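Local coordinates for protein tylactone synthase starter module and modules 1 & 2 (Streptomyces fradiae, PDB 2Z5L) that probably reduces a beta-keto group of the growing polyketide chain, as the first ketoreductase of the tylosin polyketide synthase, at residues A[362-367]-A[403-408]; A[370-374]-A[414-418]; A[386-392]-A[424-430]. All blocks are in the same frame, centred on the assembly; numbering follows the deposited sequence.

In the fold
Following the chain from its N terminus, the contacts begin at helix 356-376, which is followed by strand 386-391, helix 402-419 and strand 426-430, all within the ketoreductase (KR) domain. Interaction 1 closes a loop of 35 residues between the two helices, and interaction 2 closes one of 39 residues further along the same pair. Interaction 3 closes a loop of 31 residues, which contains helix 402-419, by pairing the two strands side by side. Each loop opens before the previous one has closed, so all three cross and none nests. Interactions 1 and 3 touch where K366 and N408 meet F389, S390 and S391; interactions 2 and 3 touch through R418, which reaches P424.

Interaction 1 (A[362-367]-A[403-408]); sequences VRGAKV and AYAAAN
At the probable active site of the ketoreductase, K366 reaches from helix 356-376 to Y404 and N408 on helix 402-419. Its chain runs out with CG anti to the backbone N (chi1 -168°), then bends at its last two torsions, which brings NZ to N408 OD1 in a 3.1 Å hydrogen bond tilted from the carbonyl plane. On the way CE passes Y404 CE1 at 3.9 Å, the lysine chain crossing the tyrosine at about a right angle. The other branch of the N408 amide turns back on its own helix: ND2 gives a bond of 2.8 Å to Y404 O from the face opposite the backbone N of N408, and it also lies over the centre of the Y404 ring. Two bonds thus fix the amide rotation. K366, Y404 and N408, with nearby S391, match in sequence and placement the Lys-Ser-Tyr-Asn set of short-chain dehydrogenase/reductase ketoreductases. Beside them the two segments run roughly parallel (24° between their axes) and pack through small side chains. V362 CG1 meets the edge of the Y404 ring, 3.9 Å from CD1, while V362 CB faces A403 CB. Further along, V367 CG2 rests on A407 CB at 3.6 Å.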
ATOM      1  N   VAL A 362      11.292  -3.392  -6.378  1.00 27.47           N
ATOM      2  CA  VAL A 362       9.857  -3.586  -6.274  1.00 28.08           C
ATOM      3  C   VAL A 362       9.046  -2.335  -6.566  1.00 30.18           C
ATOM      4  O   VAL A 362       7.997  -2.402  -7.224  1.00 28.69           O
ATOM      5  CB  VAL A 362       9.489  -4.144  -4.889  1.00 26.96           C
ATOM      6  CG1 VAL A 362       7.958  -4.195  -4.710  1.00 23.78           C
ATOM      7  CG2 VAL A 362      10.070  -5.533  -4.759  1.00 26.01           C
ATOM      8  N   ARG A 363       9.513  -1.185  -6.092  1.00 32.80           N
ATOM      9  CA  ARG A 363       8.752   0.037  -6.349  1.00 34.93           C
ATOM     10  C   ARG A 363       8.999   0.640  -7.724  1.00 35.13           C
ATOM     11  O   ARG A 363       8.133   1.326  -8.266  1.00 33.69           O
ATOM     12  CB  ARG A 363       9.010   1.080  -5.259  1.00 35.15           C
ATOM     13  CG  ARG A 363      10.393   1.647  -5.218  1.00 37.69           C
ATOM     14  CD  ARG A 363      10.573   2.365  -3.896  1.00 39.69           C
ATOM     15  NE  ARG A 363       9.517   3.354  -3.697  1.00 41.24           N
ATOM     16  CZ  ARG A 363       9.511   4.554  -4.269  1.00 41.02           C
ATOM     17  NH1 ARG A 363      10.515   4.899  -5.061  1.00 38.69           N
ATOM     18  NH2 ARG A 363       8.507   5.401  -4.060  1.00 40.26           N
ATOM     19  N   GLY A 364      10.163   0.361  -8.304  1.00 37.30           N
ATOM     20  CA  GLY A 364      10.479   0.902  -9.618  1.00 36.36           C
ATOM     21  C   GLY A 364       9.341   0.883 -10.626  1.00 39.18           C
ATOM     22  O   GLY A 364       8.802   1.936 -11.009  1.00 36.93           O
ATOM     23  N   ALA A 365       8.959  -0.311 -11.066  1.00 40.23           N
ATOM     24  CA  ALA A 365       7.886  -0.439 -12.059  1.00 43.07           C
ATOM     25  C   ALA A 365       6.520  -0.005 -11.549  1.00 44.24           C
ATOM     26  O   ALA A 365       5.736   0.633 -12.268  1.00 43.69           O
ATOM     27  CB  ALA A 365       7.800  -1.883 -12.553  1.00 44.23           C
ATOM     28  N   LYS A 366       6.238  -0.360 -10.303  1.00 44.64           N
ATOM     29  CA  LYS A 366       4.957  -0.029  -9.703  1.00 43.64           C
ATOM     30  C   LYS A 366       4.824   1.459  -9.368  1.00 44.10           C
ATOM     31  O   LYS A 366       4.113   2.203 -10.057  1.00 45.06           O
ATOM     32  CB  LYS A 366       4.756  -0.898  -8.460  1.00 44.15           C
ATOM     33  CG  LYS A 366       3.363  -0.880  -7.881  1.00 42.62           C
ATOM     34  CD  LYS A 366       3.102  -2.221  -7.231  1.00 38.50           C
ATOM     35  CE  LYS A 366       2.629  -3.234  -8.255  1.00 36.42           C
ATOM     36  NZ  LYS A 366       1.197  -3.058  -8.547  1.00 33.53           N
ATOM     37  N   VAL A 367       5.526   1.903  -8.335  1.00 42.77           N
ATOM     38  CA  VAL A 367       5.434   3.297  -7.920  1.00 42.78           C
ATOM     39  C   VAL A 367       5.909   4.305  -8.967  1.00 43.89           C
ATOM     40  O   VAL A 367       5.153   5.188  -9.373  1.00 42.69           O
ATOM     41  CB  VAL A 367       6.215   3.543  -6.628  1.00 41.12           C
ATOM     42  CG1 VAL A 367       5.905   4.933  -6.104  1.00 42.50           C
ATOM     43  CG2 VAL A 367       5.859   2.497  -5.606  1.00 41.00           C
ATOM     44  N   ALA A 403       7.938  -4.767   1.044  1.00 22.44           N
ATOM     45  CA  ALA A 403       8.302  -3.813   0.006  1.00 21.84           C
ATOM     46  C   ALA A 403       7.152  -3.700  -0.967  1.00 22.68           C
ATOM     47  O   ALA A 403       6.881  -2.634  -1.523  1.00 21.96           O
ATOM     48  CB  ALA A 403       9.577  -4.276  -0.715  1.00 22.90           C
ATOM     49  N   TYR A 404       6.458  -4.810  -1.173  1.00 19.17           N
ATOM     50  CA  TYR A 404       5.323  -4.812  -2.089  1.00 20.79           C
ATOM     51  C   TYR A 404       4.135  -4.030  -1.507  1.00 20.24           C
ATOM     52  O   TYR A 404       3.381  -3.367  -2.235  1.00 18.73           O
ATOM     53  CB  TYR A 404       4.908  -6.254  -2.397  1.00 20.89           C
ATOM     54  CG  TYR A 404       4.029  -6.393  -3.614  1.00 24.86           C
ATOM     55  CD1 TYR A 404       4.477  -5.973  -4.872  1.00 25.47           C
ATOM     56  CD2 TYR A 404       2.777  -7.012  -3.531  1.00 24.28           C
ATOM     57  CE1 TYR A 404       3.714  -6.175  -6.011  1.00 25.48           C
ATOM     58  CE2 TYR A 404       2.005  -7.219  -4.662  1.00 25.54           C
ATOM     59  CZ  TYR A 404       2.481  -6.801  -5.902  1.00 26.05           C
ATOM     60  OH  TYR A 404       1.751  -7.035  -7.040  1.00 30.88           O
ATOM     61  N   ALA A 405       3.961  -4.127  -0.191  1.00 21.55           N
ATOM     62  CA  ALA A 405       2.870  -3.416   0.470  1.00 20.23           C
ATOM     63  C   ALA A 405       3.121  -1.921   0.497  1.00 22.38           C
ATOM     64  O   ALA A 405       2.174  -1.124   0.396  1.00 20.75           O
ATOM     65  CB  ALA A 405       2.670  -3.934   1.881  1.00 17.63           C
ATOM     66  N   ALA A 406       4.385  -1.529   0.643  1.00 21.97           N
ATOM     67  CA  ALA A 406       4.682  -0.105   0.654  1.00 21.63           C
ATOM     68  C   ALA A 406       4.318   0.452  -0.723  1.00 22.40           C
ATOM     69  O   ALA A 406       3.593   1.442  -0.827  1.00 23.67           O
ATOM     70  CB  ALA A 406       6.160   0.142   0.963  1.00 24.62           C
ATOM     71  N   ALA A 407       4.778  -0.227  -1.772  1.00 21.28           N
ATOM     72  CA  ALA A 407       4.539   0.212  -3.146  1.00 19.17           C
ATOM     73  C   ALA A 407       3.059   0.307  -3.519  1.00 21.07           C
ATOM     74  O   ALA A 407       2.614   1.296  -4.105  1.00 16.84           O
ATOM     75  CB  ALA A 407       5.259  -0.716  -4.119  1.00 20.51           C
ATOM     76  N   ASN A 408       2.299  -0.732  -3.199  1.00 18.57           N
ATOM     77  CA  ASN A 408       0.883  -0.731  -3.500  1.00 19.92           C
ATOM     78  C   ASN A 408       0.175   0.337  -2.656  1.00 20.67           C
ATOM     79  O   ASN A 408      -0.691   1.058  -3.165  1.00 22.74           O
ATOM     80  CB  ASN A 408       0.317  -2.142  -3.317  1.00 20.47           C
ATOM     81  CG  ASN A 408       0.691  -3.047  -4.478  1.00 22.28           C
ATOM     82  OD1 ASN A 408       0.189  -2.873  -5.590  1.00 27.95           O
ATOM     83  ND2 ASN A 408       1.589  -3.994  -4.237  1.00 25.42           N
TER

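Interaction 2 (A[370-374]-A[414-418]); sequences AELLH and LAERR
The H374 imidazole has L414 CD1 over one face, 3.9 Å from the ring centroid and 15° off its normal, a CH-pi contact shifted toward the CG rim; at its edge sits R418 NH1. NH1 donates to H374 ND1 at 2.8 Å; ND1 lies close to the guanidinium plane, whereas NH1 approaches 24° out of the ring plane, with the two flat groups almost perpendicular. Such a bond is consistent with ND1 carrying no proton. The second guanidinium, that of R417, has L414 CA over one face and E371 OE1 with a water at its edge.

E371 and R417 face each other with their planes nearly coplanar, yet their salt bridge is long, 4.0 Å from OE1 to NH2. Water 1 closes it, donating to E371 OE1 at 2.7 Å and accepting from R417 NH2 at 2.9 Å. E371 starts with CG anti to the backbone N and bends at chi2 (63°), which swings its carboxylate toward the opposite helix. R417 NH1 is held by P158 O, and R418 NE by P424 O, so both arginines are fixed at more than one nitrogen.

L414 fills the middle: one methyl, CD1, serves the histidine, and the other, CD2, touches A370 CB at 3.8 Å. Because the axes of the two segments come no closer than 11.8 Å, mostly long side chains span the gap.

Beneath this meeting of helices 356-376 and 402-419 lies strand 386-391, whose L388 touches both A370 and L414. Its F386 receives R418 in a cation-pi contact, while on the far flank L372 and L373 pack on L327 of helix 324-333.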
ATOM      1  N   ALA A 370       3.530   4.583 -12.139  1.00 36.39           N
ATOM      2  CA  ALA A 370       2.284   5.302 -11.924  1.00 35.34           C
ATOM      3  C   ALA A 370       2.511   6.796 -11.716  1.00 37.35           C
ATOM      4  O   ALA A 370       1.711   7.628 -12.155  1.00 36.65           O
ATOM      5  CB  ALA A 370       1.559   4.723 -10.718  1.00 33.69           C
ATOM      6  N   GLU A 371       3.610   7.139 -11.052  1.00 37.07           N
ATOM      7  CA  GLU A 371       3.902   8.540 -10.786  1.00 38.49           C
ATOM      8  C   GLU A 371       4.274   9.268 -12.088  1.00 36.95           C
ATOM      9  O   GLU A 371       3.921  10.428 -12.265  1.00 36.78           O
ATOM     10  CB  GLU A 371       5.020   8.649  -9.734  1.00 40.18           C
ATOM     11  CG  GLU A 371       5.348  10.072  -9.266  1.00 45.66           C
ATOM     12  CD  GLU A 371       4.184  10.768  -8.544  1.00 47.22           C
ATOM     13  OE1 GLU A 371       3.646  10.208  -7.555  1.00 47.41           O
ATOM     14  OE2 GLU A 371       3.821  11.887  -8.967  1.00 47.71           O
ATOM     15  N   LEU A 372       4.968   8.583 -12.996  1.00 35.98           N
ATOM     16  CA  LEU A 372       5.339   9.179 -14.274  1.00 34.37           C
ATOM     17  C   LEU A 372       4.112   9.344 -15.175  1.00 35.70           C
ATOM     18  O   LEU A 372       3.994  10.331 -15.902  1.00 33.09           O
ATOM     19  CB  LEU A 372       6.381   8.328 -15.002  1.00 33.70           C
ATOM     20  CG  LEU A 372       7.813   8.513 -14.526  1.00 36.12           C
ATOM     21  CD1 LEU A 372       8.704   7.491 -15.174  1.00 35.66           C
ATOM     22  CD2 LEU A 372       8.286   9.940 -14.861  1.00 37.03           C
ATOM     23  N   LEU A 373       3.209   8.366 -15.141  1.00 35.22           N
ATOM     24  CA  LEU A 373       1.999   8.437 -15.944  1.00 35.88           C
ATOM     25  C   LEU A 373       1.142   9.580 -15.424  1.00 36.15           C
ATOM     26  O   LEU A 373       0.433  10.245 -16.183  1.00 35.42           O
ATOM     27  CB  LEU A 373       1.208   7.132 -15.865  1.00 34.44           C
ATOM     28  CG  LEU A 373       1.854   5.886 -16.464  1.00 34.59           C
ATOM     29  CD1 LEU A 373       1.051   4.665 -16.022  1.00 34.77           C
ATOM     30  CD2 LEU A 373       1.909   5.976 -17.980  1.00 32.34           C
ATOM     31  N   HIS A 374       1.220   9.802 -14.119  1.00 37.45           N
ATOM     32  CA  HIS A 374       0.479  10.868 -13.463  1.00 40.36           C
ATOM     33  C   HIS A 374       0.937  12.240 -13.981  1.00 40.33           C
ATOM     34  O   HIS A 374       0.116  13.113 -14.235  1.00 41.25           O
ATOM     35  CB  HIS A 374       0.695  10.779 -11.942  1.00 40.20           C
ATOM     36  CG  HIS A 374       0.247  11.992 -11.191  1.00 42.11           C
ATOM     37  ND1 HIS A 374      -1.079  12.329 -11.037  1.00 42.80           N
ATOM     38  CD2 HIS A 374       0.954  12.935 -10.519  1.00 42.17           C
ATOM     39  CE1 HIS A 374      -1.173  13.422 -10.297  1.00 43.74           C
ATOM     40  NE2 HIS A 374       0.049  13.809  -9.971  1.00 41.58           N
ATOM     41  N   LEU A 414      -1.899   7.944  -4.423  1.00 32.79           N
ATOM     42  CA  LEU A 414      -1.838   8.695  -5.664  1.00 32.65           C
ATOM     43  C   LEU A 414      -3.244   8.822  -6.238  1.00 33.39           C
ATOM     44  O   LEU A 414      -3.611   9.871  -6.774  1.00 33.23           O
ATOM     45  CB  LEU A 414      -0.924   7.995  -6.670  1.00 33.12           C
ATOM     46  CG  LEU A 414      -0.895   8.579  -8.094  1.00 35.09           C
ATOM     47  CD1 LEU A 414      -0.246   9.953  -8.092  1.00 34.07           C
ATOM     48  CD2 LEU A 414      -0.110   7.638  -9.014  1.00 35.84           C
ATOM     49  N   ALA A 415      -4.036   7.763  -6.107  1.00 32.19           N
ATOM     50  CA  ALA A 415      -5.403   7.776  -6.603  1.00 33.77           C
ATOM     51  C   ALA A 415      -6.173   8.857  -5.855  1.00 35.05           C
ATOM     52  O   ALA A 415      -6.813   9.716  -6.468  1.00 34.98           O
ATOM     53  CB  ALA A 415      -6.059   6.412  -6.377  1.00 33.19           C
ATOM     54  N   GLU A 416      -6.091   8.810  -4.525  1.00 35.80           N
ATOM     55  CA  GLU A 416      -6.770   9.779  -3.661  1.00 37.59           C
ATOM     56  C   GLU A 416      -6.340  11.201  -3.989  1.00 37.55           C
ATOM     57  O   GLU A 416      -7.180  12.076  -4.188  1.00 37.54           O
ATOM     58  CB  GLU A 416      -6.480   9.496  -2.176  1.00 38.66           C
ATOM     59  CG  GLU A 416      -6.893   8.106  -1.712  1.00 41.24           C
ATOM     60  CD  GLU A 416      -6.994   7.983  -0.194  1.00 42.99           C
ATOM     61  OE1 GLU A 416      -7.904   8.592   0.403  1.00 45.61           O
ATOM     62  OE2 GLU A 416      -6.166   7.274   0.407  1.00 42.69           O
ATOM     63  N   ARG A 417      -5.034  11.432  -4.048  1.00 35.93           N
ATOM     64  CA  ARG A 417      -4.562  12.764  -4.351  1.00 37.33           C
ATOM     65  C   ARG A 417      -5.025  13.251  -5.718  1.00 38.16           C
ATOM     66  O   ARG A 417      -5.312  14.439  -5.897  1.00 40.98           O
ATOM     67  CB  ARG A 417      -3.039  12.836  -4.263  1.00 35.55           C
ATOM     68  CG  ARG A 417      -2.504  12.637  -2.851  1.00 33.23           C
ATOM     69  CD  ARG A 417      -1.069  13.106  -2.758  1.00 32.55           C
ATOM     70  NE  ARG A 417      -0.209  12.465  -3.753  1.00 31.56           N
ATOM     71  CZ  ARG A 417       0.248  11.216  -3.656  1.00 29.91           C
ATOM     72  NH1 ARG A 417      -0.072  10.471  -2.608  1.00 26.17           N
ATOM     73  NH2 ARG A 417       1.041  10.718  -4.595  1.00 30.12           N
ATOM     74  N   ARG A 418      -5.102  12.340  -6.682  1.00 38.02           N
ATOM     75  CA  ARG A 418      -5.530  12.707  -8.038  1.00 38.87           C
ATOM     76  C   ARG A 418      -6.979  13.167  -8.107  1.00 38.21           C
ATOM     77  O   ARG A 418      -7.272  14.244  -8.620  1.00 37.60           O
ATOM     78  CB  ARG A 418      -5.350  11.532  -9.008  1.00 37.25           C
ATOM     79  CG  ARG A 418      -3.969  11.420  -9.618  1.00 35.49           C
ATOM     80  CD  ARG A 418      -3.915  10.270 -10.618  1.00 35.20           C
ATOM     81  NE  ARG A 418      -4.740  10.510 -11.804  1.00 33.81           N
ATOM     82  CZ  ARG A 418      -4.369  11.258 -12.840  1.00 32.30           C
ATOM     83  NH1 ARG A 418      -3.182  11.847 -12.847  1.00 31.90           N
ATOM     84  NH2 ARG A 418      -5.187  11.415 -13.876  1.00 34.31           N
TER
HETATM   85  O   HOH W   1       1.958  12.238  -6.871  1.00 38.45           O

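Interaction 3 (A[386-392]-A[424-430]); sequences FVLFSSV and PATSVAW
F389 lies beside the indole of W430, its ring and the five-membered ring close to parallel (25°) but slid apart, with centroids 5.0 Å from each other and little overlap. The nearest atoms are F389 CD2 and W430 NE1, at 3.3 Å. W430 carries CG anti to the carbonyl carbon, which lays the indole back along its own strand, with V428 CG1 over one face. The S390 carbonyl oxygen comes to the indole edge near CD1.

Between the backbones, six hydrogen bonds alternate in parallel register. L388 N meets T426 O in the straightest of them (2.8 Å), and T426 O also takes the CA-H of V387. Toward the C-terminal ends the pattern is less regular: S390 N reaches V428 O tilted from the carbonyl plane, and the W430 N bond to S390 O is weak at 3.3 Å. V392 N then closes on W430 O at 2.7 Å, just where strand 386-391 has ended. At the start, water 2 joins F386 N to T426 OG1.

Polar side chains on the L388, S390 and S427 face are also satisfied: the OG atoms of S390 and S427 both bond D412 OD1, tying the two strands to helix 402-419.

That helix connects the strands in a beta-alpha-beta unit of the Rossmann fold. On the other side of strand 386-391, V387 and F389 make backbone hydrogen bonds to strand 338-341, while S427 makes them with V475 of strand 474-477 and with V473 just before it. Helix 457-470 packs on V387, F389 and W430, whereas A415 of helix 402-419 lies against S427.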
ATOM      1  N   PHE A 386      -7.874   6.550 -15.332  1.00 37.30           N
ATOM      2  CA  PHE A 386      -6.541   6.311 -14.798  1.00 35.21           C
ATOM      3  C   PHE A 386      -6.699   5.159 -13.792  1.00 35.21           C
ATOM      4  O   PHE A 386      -7.067   5.365 -12.628  1.00 35.04           O
ATOM      5  CB  PHE A 386      -6.061   7.583 -14.095  1.00 36.30           C
ATOM      6  CG  PHE A 386      -4.574   7.670 -13.914  1.00 35.13           C
ATOM      7  CD1 PHE A 386      -3.749   8.061 -14.959  1.00 33.99           C
ATOM      8  CD2 PHE A 386      -3.998   7.374 -12.682  1.00 35.34           C
ATOM      9  CE1 PHE A 386      -2.364   8.162 -14.776  1.00 32.17           C
ATOM     10  CE2 PHE A 386      -2.618   7.473 -12.491  1.00 33.90           C
ATOM     11  CZ  PHE A 386      -1.799   7.866 -13.540  1.00 30.53           C
ATOM     12  N   VAL A 387      -6.422   3.944 -14.244  1.00 33.76           N
ATOM     13  CA  VAL A 387      -6.579   2.775 -13.400  1.00 31.24           C
ATOM     14  C   VAL A 387      -5.274   2.184 -12.893  1.00 31.33           C
ATOM     15  O   VAL A 387      -4.378   1.834 -13.672  1.00 31.83           O
ATOM     16  CB  VAL A 387      -7.352   1.688 -14.163  1.00 32.03           C
ATOM     17  CG1 VAL A 387      -7.799   0.599 -13.216  1.00 32.52           C
ATOM     18  CG2 VAL A 387      -8.539   2.314 -14.861  1.00 30.08           C
ATOM     19  N   LEU A 388      -5.169   2.062 -11.577  1.00 30.35           N
ATOM     20  CA  LEU A 388      -3.970   1.500 -10.989  1.00 28.77           C
ATOM     21  C   LEU A 388      -4.319   0.166 -10.367  1.00 28.76           C
ATOM     22  O   LEU A 388      -5.324   0.034  -9.653  1.00 29.43           O
ATOM     23  CB  LEU A 388      -3.379   2.454  -9.941  1.00 26.43           C
ATOM     24  CG  LEU A 388      -3.069   3.891 -10.401  1.00 24.90           C
ATOM     25  CD1 LEU A 388      -2.568   4.691  -9.225  1.00 24.88           C
ATOM     26  CD2 LEU A 388      -2.027   3.905 -11.519  1.00 24.53           C
ATOM     27  N   PHE A 389      -3.499  -0.832 -10.674  1.00 28.34           N
ATOM     28  CA  PHE A 389      -3.688  -2.185 -10.146  1.00 26.56           C
ATOM     29  C   PHE A 389      -2.857  -2.333  -8.889  1.00 26.19           C
ATOM     30  O   PHE A 389      -1.647  -2.527  -8.942  1.00 23.53           O
ATOM     31  CB  PHE A 389      -3.260  -3.228 -11.181  1.00 25.33           C
ATOM     32  CG  PHE A 389      -4.276  -3.450 -12.251  1.00 25.22           C
ATOM     33  CD1 PHE A 389      -4.631  -2.413 -13.107  1.00 25.08           C
ATOM     34  CD2 PHE A 389      -4.889  -4.686 -12.402  1.00 24.64           C
ATOM     35  CE1 PHE A 389      -5.585  -2.604 -14.104  1.00 26.83           C
ATOM     36  CE2 PHE A 389      -5.842  -4.883 -13.396  1.00 27.49           C
ATOM     37  CZ  PHE A 389      -6.190  -3.835 -14.251  1.00 26.92           C
ATOM     38  N   SER A 390      -3.531  -2.218  -7.753  1.00 27.80           N
ATOM     39  CA  SER A 390      -2.893  -2.338  -6.466  1.00 28.74           C
ATOM     40  C   SER A 390      -3.023  -3.793  -6.012  1.00 29.20           C
ATOM     41  O   SER A 390      -3.404  -4.668  -6.786  1.00 27.33           O
ATOM     42  CB  SER A 390      -3.565  -1.383  -5.469  1.00 29.58           C
ATOM     43  OG  SER A 390      -2.853  -1.331  -4.256  1.00 33.58           O
ATOM     44  N   SER A 391      -2.701  -4.029  -4.749  1.00 29.67           N
ATOM     45  CA  SER A 391      -2.756  -5.349  -4.135  1.00 30.35           C
ATOM     46  C   SER A 391      -3.310  -5.190  -2.718  1.00 30.56           C
ATOM     47  O   SER A 391      -3.082  -4.167  -2.064  1.00 29.45           O
ATOM     48  CB  SER A 391      -1.350  -5.953  -4.067  1.00 29.50           C
ATOM     49  OG  SER A 391      -1.368  -7.191  -3.371  1.00 34.11           O
ATOM     50  N   VAL A 392      -4.023  -6.209  -2.250  1.00 28.45           N
ATOM     51  CA  VAL A 392      -4.600  -6.198  -0.907  1.00 30.31           C
ATOM     52  C   VAL A 392      -3.466  -6.205   0.125  1.00 28.93           C
ATOM     53  O   VAL A 392      -3.667  -5.877   1.299  1.00 29.50           O
ATOM     54  CB  VAL A 392      -5.505  -7.433  -0.678  1.00 30.01           C
ATOM     55  CG1 VAL A 392      -4.658  -8.685  -0.632  1.00 30.02           C
ATOM     56  CG2 VAL A 392      -6.310  -7.265   0.604  1.00 32.22           C
ATOM     57  N   PRO A 424      -8.892  12.286 -13.018  1.00 40.25           N
ATOM     58  CA  PRO A 424      -9.458  10.932 -13.001  1.00 39.70           C
ATOM     59  C   PRO A 424      -8.451   9.944 -12.413  1.00 38.59           C
ATOM     60  O   PRO A 424      -7.238  10.120 -12.570  1.00 37.78           O
ATOM     61  CB  PRO A 424      -9.753  10.673 -14.477  1.00 38.88           C
ATOM     62  CG  PRO A 424      -8.634  11.398 -15.160  1.00 40.61           C
ATOM     63  CD  PRO A 424      -8.565  12.706 -14.394  1.00 40.75           C
ATOM     64  N   ALA A 425      -8.956   8.923 -11.726  1.00 37.70           N
ATOM     65  CA  ALA A 425      -8.100   7.911 -11.117  1.00 37.96           C
ATOM     66  C   ALA A 425      -8.919   6.901 -10.323  1.00 37.57           C
ATOM     67  O   ALA A 425      -9.886   7.262  -9.659  1.00 38.53           O
ATOM     68  CB  ALA A 425      -7.062   8.579 -10.197  1.00 38.73           C
ATOM     69  N   THR A 426      -8.515   5.637 -10.395  1.00 36.36           N
ATOM     70  CA  THR A 426      -9.179   4.544  -9.684  1.00 36.56           C
ATOM     71  C   THR A 426      -8.075   3.558  -9.265  1.00 36.79           C
ATOM     72  O   THR A 426      -7.225   3.195 -10.081  1.00 36.75           O
ATOM     73  CB  THR A 426     -10.178   3.800 -10.604  1.00 38.56           C
ATOM     74  OG1 THR A 426     -11.027   4.743 -11.268  1.00 41.39           O
ATOM     75  CG2 THR A 426     -11.033   2.847  -9.795  1.00 40.78           C
ATOM     76  N   SER A 427      -8.087   3.123  -8.006  1.00 35.09           N
ATOM     77  CA  SER A 427      -7.073   2.187  -7.510  1.00 32.93           C
ATOM     78  C   SER A 427      -7.730   0.969  -6.877  1.00 32.44           C
ATOM     79  O   SER A 427      -8.448   1.089  -5.881  1.00 32.74           O
ATOM     80  CB  SER A 427      -6.163   2.877  -6.483  1.00 33.14           C
ATOM     81  OG  SER A 427      -5.131   2.012  -6.037  1.00 32.80           O
ATOM     82  N   VAL A 428      -7.491  -0.206  -7.454  1.00 29.81           N
ATOM     83  CA  VAL A 428      -8.088  -1.436  -6.939  1.00 28.62           C
ATOM     84  C   VAL A 428      -7.053  -2.344  -6.282  1.00 28.45           C
ATOM     85  O   VAL A 428      -6.078  -2.739  -6.913  1.00 28.95           O
ATOM     86  CB  VAL A 428      -8.793  -2.227  -8.062  1.00 27.68           C
ATOM     87  CG1 VAL A 428      -9.548  -3.397  -7.466  1.00 27.65           C
ATOM     88  CG2 VAL A 428      -9.742  -1.319  -8.833  1.00 29.24           C
ATOM     89  N   ALA A 429      -7.279  -2.664  -5.013  1.00 27.86           N
ATOM     90  CA  ALA A 429      -6.387  -3.532  -4.253  1.00 29.46           C
ATOM     91  C   ALA A 429      -6.832  -4.979  -4.465  1.00 29.23           C
ATOM     92  O   ALA A 429      -7.649  -5.515  -3.713  1.00 28.30           O
ATOM     93  CB  ALA A 429      -6.434  -3.169  -2.764  1.00 29.03           C
ATOM     94  N   TRP A 430      -6.276  -5.610  -5.493  1.00 28.36           N
ATOM     95  CA  TRP A 430      -6.641  -6.971  -5.846  1.00 27.13           C
ATOM     96  C   TRP A 430      -6.219  -8.026  -4.844  1.00 30.22           C
ATOM     97  O   TRP A 430      -5.328  -7.815  -4.019  1.00 31.23           O
ATOM     98  CB  TRP A 430      -6.072  -7.326  -7.225  1.00 24.93           C
ATOM     99  CG  TRP A 430      -6.613  -6.466  -8.324  1.00 23.95           C
ATOM    100  CD1 TRP A 430      -6.030  -5.345  -8.857  1.00 23.52           C
ATOM    101  CD2 TRP A 430      -7.895  -6.585  -8.958  1.00 23.57           C
ATOM    102  NE1 TRP A 430      -6.874  -4.762  -9.767  1.00 21.67           N
ATOM    103  CE2 TRP A 430      -8.025  -5.492  -9.844  1.00 20.93           C
ATOM    104  CE3 TRP A 430      -8.951  -7.495  -8.847  1.00 24.84           C
ATOM    105  CZ2 TRP A 430      -9.162  -5.290 -10.624  1.00 22.46           C
ATOM    106  CZ3 TRP A 430     -10.097  -7.294  -9.632  1.00 25.20           C
ATOM    107  CH2 TRP A 430     -10.192  -6.196 -10.498  1.00 24.80           C
TER
HETATM  108  O   HOH W   2     -10.134   6.415 -13.452  1.00 31.29           O